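PDB 3FNR: arginine--tRNA ligase from Campylobacter jejuni, which catalyses the ATP-dependent joining of L-arginine to its cognate tRNA, releasing AMP and diphosphate, as a monomeric class I aminoacyl-tRNA synthetase. Local coordinates for residues 340-354 and 425-439. The protein carries 1 engineered substitution. Sequence-based numbering, arbitrary orientation.
Sequences INYAHARIHQVFAKA and ENDLLKLFSLVALSI. With SO4 (sulfate ion), chain D.
Ile347 fits as a knob into the hole formed by Phe432, Ser433, Val435 and Ala436, joining two roughly antiparallel helices (143° between directions) of the DALR anticodon-binding domain. Both branches touch: Ile347 CG2, placed anti to the backbone N, meets Phe432 CB at 3.7 Å, while CD1 lies 4.0 Å from Val435 CG1. Small Ala436 lets the backbones draw together here, its CA only 5.2 Å from that of His344. The carbonyl O of Ala436 lies at the edge of the His344 ring, 3.3 Å from CD2; ND1 is hydrogen-bonded to Lys451 O, so the imidazole packs a carbon edge here while ND1 finds its partner elsewhere. Beyond it, Ile439 spreads its branches, CG2 against Ile340 and CD1 against Ala343. Toward the other end the backbones stand farther apart, 7.1 Å between the CA atoms of Phe351 and Leu429, and these bulky side chains span the distance. The Leu429 methyl CD2 stands over the centre of the Phe351 ring in a CH-pi contact, 4.0 Å from the centroid, and Val350 CG1 presses on the edge of the Phe432 ring, 3.7 Å from CD1. Phe410 and Tyr414 of helix 398-416 pack on Ile347 and Val350, continuing the apolar core. The packing thins around Ala354, whose CB touches Glu425 OE1 and Leu429 CD1; Glu425 OE1 forms a salt bridge with Lys356 NZ. Near this partly exposed end, extended Lys353 hydrogen-bonds through NZ to a sulfate, probably from the crystallisation liquor, also bound by Tyr414 OH. Nearly all contacts are apolar, implying that burial and dispersion mainly hold the pair, with charged groups at its margin.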
loop_
_atom_site.group_PDB
_atom_site.type_symbol
_atom_site.label_atom_id
_atom_site.label_comp_id
_atom_site.label_asym_id
_atom_site.label_seq_id
_atom_site.Cartn_x
_atom_site.Cartn_y
_atom_site.Cartn_z
ATOM N N ILE A 340 -11.360 -17.523 -5.638
ATOM C CA ILE A 340 -10.101 -18.004 -5.085
ATOM C C ILE A 340 -10.333 -18.580 -3.689
ATOM O O ILE A 340 -9.886 -19.691 -3.403
ATOM C CB ILE A 340 -8.987 -16.918 -5.091
ATOM C CG1 ILE A 340 -8.644 -16.514 -6.532
ATOM C CG2 ILE A 340 -7.740 -17.434 -4.400
ATOM C CD1 ILE A 340 -8.007 -15.141 -6.678
ATOM N N ASN A 341 -11.063 -17.850 -2.843
ATOM C CA ASN A 341 -11.447 -18.349 -1.511
ATOM C C ASN A 341 -12.254 -19.642 -1.583
ATOM O O ASN A 341 -12.085 -20.535 -0.743
ATOM C CB ASN A 341 -12.255 -17.300 -0.719
ATOM C CG ASN A 341 -11.395 -16.460 0.223
ATOM O OD1 ASN A 341 -10.398 -16.930 0.774
ATOM N ND2 ASN A 341 -11.805 -15.213 0.438
ATOM N N TYR A 342 -13.129 -19.733 -2.581
ATOM C CA TYR A 342 -13.950 -20.925 -2.795
ATOM C C TYR A 342 -13.088 -22.162 -3.062
ATOM O O TYR A 342 -13.384 -23.231 -2.540
ATOM C CB TYR A 342 -14.977 -20.712 -3.916
ATOM C CG TYR A 342 -16.023 -21.808 -3.995
ATOM C CD1 TYR A 342 -16.582 -22.349 -2.834
ATOM C CD2 TYR A 342 -16.459 -22.299 -5.227
ATOM C CE1 TYR A 342 -17.528 -23.361 -2.898
ATOM C CE2 TYR A 342 -17.410 -23.312 -5.302
ATOM C CZ TYR A 342 -17.940 -23.834 -4.130
ATOM O OH TYR A 342 -18.885 -24.831 -4.186
ATOM N N ALA A 343 -12.011 -21.994 -3.832
ATOM C CA ALA A 343 -11.039 -23.060 -4.067
ATOM C C ALA A 343 -10.452 -23.568 -2.756
ATOM O O ALA A 343 -10.449 -24.775 -2.499
ATOM C CB ALA A 343 -9.944 -22.576 -4.996
ATOM N N HIS A 344 -10.001 -22.633 -1.921
ATOM C CA HIS A 344 -9.413 -22.932 -0.624
ATOM C C HIS A 344 -10.410 -23.625 0.320
ATOM O O HIS A 344 -10.061 -24.608 0.980
ATOM C CB HIS A 344 -8.876 -21.640 0.014
ATOM C CG HIS A 344 -8.067 -21.872 1.249
ATOM N ND1 HIS A 344 -8.618 -21.856 2.510
ATOM C CD2 HIS A 344 -6.754 -22.157 1.415
ATOM C CE1 HIS A 344 -7.676 -22.109 3.403
ATOM N NE2 HIS A 344 -6.535 -22.294 2.765
ATOM N N ALA A 345 -11.639 -23.107 0.367
ATOM C CA ALA A 345 -12.718 -23.666 1.192
ATOM C C ALA A 345 -13.154 -25.059 0.721
ATOM O O ALA A 345 -13.449 -25.931 1.537
ATOM C CB ALA A 345 -13.908 -22.722 1.213
ATOM N N ARG A 346 -13.187 -25.254 -0.595
ATOM C CA ARG A 346 -13.534 -26.537 -1.194
ATOM C C ARG A 346 -12.550 -27.633 -0.775
ATOM O O ARG A 346 -12.959 -28.770 -0.507
ATOM C CB ARG A 346 -13.605 -26.398 -2.717
ATOM C CG ARG A 346 -14.658 -27.260 -3.359
ATOM C CD ARG A 346 -15.603 -26.500 -4.266
ATOM N NE ARG A 346 -15.129 -26.345 -5.639
ATOM C CZ ARG A 346 -15.311 -27.227 -6.622
ATOM N NH1 ARG A 346 -15.948 -28.371 -6.411
ATOM N NH2 ARG A 346 -14.841 -26.959 -7.833
ATOM N N ILE A 347 -11.266 -27.275 -0.686
ATOM C CA ILE A 347 -10.207 -28.181 -0.216
ATOM C C ILE A 347 -10.391 -28.516 1.258
ATOM O O ILE A 347 -10.298 -29.681 1.652
ATOM C CB ILE A 347 -8.788 -27.588 -0.451
ATOM C CG1 ILE A 347 -8.504 -27.504 -1.947
ATOM C CG2 ILE A 347 -7.703 -28.441 0.228
ATOM C CD1 ILE A 347 -7.505 -26.471 -2.363
ATOM N N HIS A 348 -10.664 -27.493 2.064
ATOM C CA HIS A 348 -10.898 -27.667 3.497
ATOM C C HIS A 348 -12.065 -28.620 3.770
ATOM O O HIS A 348 -11.991 -29.461 4.669
ATOM C CB HIS A 348 -11.140 -26.313 4.170
ATOM C CG HIS A 348 -11.259 -26.394 5.659
ATOM N ND1 HIS A 348 -10.160 -26.444 6.492
ATOM C CD2 HIS A 348 -12.346 -26.441 6.467
ATOM C CE1 HIS A 348 -10.566 -26.513 7.749
ATOM N NE2 HIS A 348 -11.887 -26.514 7.760
ATOM N N GLN A 349 -13.120 -28.497 2.968
ATOM C CA GLN A 349 -14.315 -29.326 3.100
ATOM C C GLN A 349 -14.128 -30.776 2.664
ATOM O O GLN A 349 -14.652 -31.680 3.317
ATOM C CB GLN A 349 -15.499 -28.690 2.366
ATOM C CG GLN A 349 -16.460 -27.916 3.279
ATOM C CD GLN A 349 -15.772 -26.874 4.157
ATOM O OE1 GLN A 349 -15.558 -27.093 5.354
ATOM N NE2 GLN A 349 -15.420 -25.738 3.563
ATOM N N VAL A 350 -13.382 -31.002 1.581
ATOM C CA VAL A 350 -13.111 -32.369 1.127
ATOM C C VAL A 350 -12.257 -33.146 2.149
ATOM O O VAL A 350 -12.434 -34.352 2.317
ATOM C CB VAL A 350 -12.576 -32.435 -0.355
ATOM C CG1 VAL A 350 -11.136 -31.964 -0.477
ATOM C CG2 VAL A 350 -12.708 -33.838 -0.919
ATOM N N PHE A 351 -11.382 -32.442 2.864
ATOM C CA PHE A 351 -10.604 -33.044 3.947
ATOM C C PHE A 351 -11.476 -33.439 5.145
ATOM O O PHE A 351 -11.193 -34.432 5.828
ATOM C CB PHE A 351 -9.497 -32.095 4.412
ATOM C CG PHE A 351 -8.179 -32.325 3.740
ATOM C CD1 PHE A 351 -7.269 -33.234 4.264
ATOM C CD2 PHE A 351 -7.844 -31.638 2.581
ATOM C CE1 PHE A 351 -6.046 -33.451 3.651
ATOM C CE2 PHE A 351 -6.621 -31.855 1.953
ATOM C CZ PHE A 351 -5.719 -32.757 2.497
ATOM N N ALA A 352 -12.517 -32.645 5.395
ATOM C CA ALA A 352 -13.464 -32.910 6.468
ATOM C C ALA A 352 -14.373 -34.072 6.083
ATOM O O ALA A 352 -14.701 -34.912 6.922
ATOM C CB ALA A 352 -14.284 -31.665 6.769
ATOM N N LYS A 353 -14.757 -34.110 4.808
ATOM C CA LYS A 353 -15.568 -35.185 4.243
ATOM C C LYS A 353 -14.845 -36.536 4.318
ATOM O O LYS A 353 -15.455 -37.556 4.655
ATOM C CB LYS A 353 -15.936 -34.844 2.798
ATOM C CG LYS A 353 -16.866 -35.820 2.101
ATOM C CD LYS A 353 -17.141 -35.382 0.657
ATOM C CE LYS A 353 -17.929 -36.442 -0.114
ATOM N NZ LYS A 353 -18.591 -35.889 -1.333
ATOM N N ALA A 354 -13.543 -36.526 4.034
ATOM C CA ALA A 354 -12.716 -37.730 4.076
ATOM C C ALA A 354 -12.329 -38.138 5.498
ATOM O O ALA A 354 -11.809 -39.235 5.704
ATOM C CB ALA A 354 -11.464 -37.537 3.225
ATOM N N GLU A 425 -7.135 -41.504 -3.086
ATOM C CA GLU A 425 -7.665 -40.426 -2.261
ATOM C C GLU A 425 -6.537 -39.595 -1.663
ATOM O O GLU A 425 -6.535 -38.370 -1.788
ATOM C CB GLU A 425 -8.556 -41.013 -1.160
ATOM C CG GLU A 425 -9.228 -39.996 -0.258
ATOM C CD GLU A 425 -10.056 -40.643 0.837
ATOM O OE1 GLU A 425 -9.719 -40.455 2.024
ATOM O OE2 GLU A 425 -11.038 -41.345 0.512
ATOM N N ASN A 426 -5.572 -40.275 -1.048
ATOM C CA ASN A 426 -4.436 -39.623 -0.407
ATOM C C ASN A 426 -3.576 -38.774 -1.344
ATOM O O ASN A 426 -3.146 -37.686 -0.963
ATOM C CB ASN A 426 -3.585 -40.651 0.335
ATOM C CG ASN A 426 -4.303 -41.235 1.532
ATOM O OD1 ASN A 426 -5.423 -40.835 1.849
ATOM N ND2 ASN A 426 -3.664 -42.186 2.204
ATOM N N ASP A 427 -3.343 -39.280 -2.556
ATOM C CA ASP A 427 -2.618 -38.559 -3.610
ATOM C C ASP A 427 -3.319 -37.257 -3.963
ATOM O O ASP A 427 -2.687 -36.196 -4.039
ATOM C CB ASP A 427 -2.507 -39.421 -4.873
ATOM C CG ASP A 427 -1.228 -40.248 -4.923
ATOM O OD1 ASP A 427 -0.426 -40.209 -3.970
ATOM O OD2 ASP A 427 -1.012 -40.936 -5.941
ATOM N N LEU A 428 -4.628 -37.347 -4.167
ATOM C CA LEU A 428 -5.448 -36.189 -4.515
ATOM C C LEU A 428 -5.545 -35.192 -3.363
ATOM O O LEU A 428 -5.410 -33.993 -3.571
ATOM C CB LEU A 428 -6.835 -36.633 -4.972
ATOM C CG LEU A 428 -6.854 -37.479 -6.251
ATOM C CD1 LEU A 428 -8.221 -38.130 -6.446
ATOM C CD2 LEU A 428 -6.487 -36.637 -7.455
ATOM N N LEU A 429 -5.767 -35.694 -2.153
ATOM C CA LEU A 429 -5.774 -34.847 -0.966
ATOM C C LEU A 429 -4.446 -34.112 -0.762
ATOM O O LEU A 429 -4.449 -32.913 -0.486
ATOM C CB LEU A 429 -6.144 -35.653 0.279
ATOM C CG LEU A 429 -7.607 -36.102 0.371
ATOM C CD1 LEU A 429 -7.813 -36.984 1.596
ATOM C CD2 LEU A 429 -8.568 -34.913 0.389
ATOM N N LYS A 430 -3.326 -34.820 -0.917
ATOM C CA LYS A 430 -1.999 -34.211 -0.749
ATOM C C LYS A 430 -1.785 -33.110 -1.788
ATOM O O LYS A 430 -1.292 -32.024 -1.458
ATOM C CB LYS A 430 -0.887 -35.252 -0.840
ATOM C CG LYS A 430 0.490 -34.734 -0.408
ATOM C CD LYS A 430 1.581 -35.767 -0.659
ATOM C CE LYS A 430 2.966 -35.168 -0.536
ATOM N NZ LYS A 430 4.016 -36.226 -0.574
ATOM N N LEU A 431 -2.178 -33.399 -3.027
ATOM C CA LEU A 431 -2.195 -32.408 -4.077
ATOM C C LEU A 431 -2.980 -31.187 -3.610
ATOM O O LEU A 431 -2.466 -30.073 -3.659
ATOM C CB LEU A 431 -2.819 -32.974 -5.355
ATOM C CG LEU A 431 -3.031 -31.977 -6.500
ATOM C CD1 LEU A 431 -1.723 -31.371 -6.937
ATOM C CD2 LEU A 431 -3.707 -32.626 -7.683
ATOM N N PHE A 432 -4.200 -31.419 -3.130
ATOM C CA PHE A 432 -5.100 -30.344 -2.709
ATOM C C PHE A 432 -4.505 -29.534 -1.566
ATOM O O PHE A 432 -4.641 -28.309 -1.544
ATOM C CB PHE A 432 -6.469 -30.904 -2.307
ATOM C CG PHE A 432 -7.342 -31.316 -3.473
ATOM C CD1 PHE A 432 -8.704 -31.499 -3.284
ATOM C CD2 PHE A 432 -6.814 -31.512 -4.750
ATOM C CE1 PHE A 432 -9.522 -31.884 -4.332
ATOM C CE2 PHE A 432 -7.624 -31.906 -5.810
ATOM C CZ PHE A 432 -8.979 -32.089 -5.601
ATOM N N SER A 433 -3.819 -30.213 -0.645
ATOM C CA SER A 433 -3.228 -29.560 0.525
ATOM C C SER A 433 -2.155 -28.576 0.103
ATOM O O SER A 433 -1.963 -27.542 0.742
ATOM C CB SER A 433 -2.646 -30.578 1.504
ATOM O OG SER A 433 -1.431 -31.111 1.020
ATOM N N LEU A 434 -1.484 -28.893 -0.999
ATOM C CA LEU A 434 -0.478 -28.012 -1.553
ATOM C C LEU A 434 -1.080 -26.805 -2.287
ATOM O O LEU A 434 -0.539 -25.702 -2.209
ATOM C CB LEU A 434 0.441 -28.809 -2.464
ATOM C CG LEU A 434 1.756 -28.156 -2.858
ATOM C CD1 LEU A 434 2.664 -27.931 -1.651
ATOM C CD2 LEU A 434 2.394 -29.070 -3.841
ATOM N N VAL A 435 -2.188 -27.018 -2.993
ATOM C CA VAL A 435 -2.947 -25.929 -3.633
ATOM C C VAL A 435 -3.490 -24.953 -2.578
ATOM O O VAL A 435 -3.361 -23.739 -2.720
ATOM C CB VAL A 435 -4.099 -26.474 -4.521
ATOM C CG1 VAL A 435 -4.906 -25.344 -5.157
ATOM C CG2 VAL A 435 -3.541 -27.402 -5.614
ATOM N N ALA A 436 -4.067 -25.497 -1.510
ATOM C CA ALA A 436 -4.544 -24.690 -0.396
ATOM C C ALA A 436 -3.419 -23.839 0.202
ATOM O O ALA A 436 -3.644 -22.687 0.572
ATOM C CB ALA A 436 -5.173 -25.576 0.673
ATOM N N LEU A 437 -2.214 -24.405 0.257
ATOM C CA LEU A 437 -1.060 -23.732 0.837
ATOM C C LEU A 437 -0.574 -22.562 -0.018
ATOM O O LEU A 437 -0.250 -21.506 0.522
ATOM C CB LEU A 437 0.074 -24.728 1.105
ATOM C CG LEU A 437 1.396 -24.202 1.688
ATOM C CD1 LEU A 437 1.206 -23.536 3.055
ATOM C CD2 LEU A 437 2.436 -25.299 1.750
ATOM N N SER A 438 -0.545 -22.751 -1.338
ATOM C CA SER A 438 -0.203 -21.682 -2.277
ATOM C C SER A 438 -1.222 -20.546 -2.254
ATOM O O SER A 438 -0.846 -19.378 -2.332
ATOM C CB SER A 438 -0.080 -22.231 -3.692
ATOM O OG SER A 438 0.999 -23.145 -3.765
ATOM N N ILE A 439 -2.503 -20.891 -2.134
ATOM C CA ILE A 439 -3.563 -19.886 -2.078
ATOM C C ILE A 439 -3.378 -19.032 -0.822
ATOM O O ILE A 439 -3.305 -17.794 -0.907
ATOM C CB ILE A 439 -4.974 -20.534 -2.158
ATOM C CG1 ILE A 439 -5.245 -21.000 -3.591
ATOM C CG2 ILE A 439 -6.066 -19.562 -1.712
ATOM C CD1 ILE A 439 -6.484 -21.835 -3.758
HETATM S S SO4 D . -15.733 -35.901 -3.816
HETATM O O1 SO4 D . -14.917 -36.728 -2.945
HETATM O O2 SO4 D . -15.933 -34.608 -3.174
HETATM O O3 SO4 D . -15.087 -35.731 -5.110
HETATM O O4 SO4 D . -17.015 -36.555 -4.036
#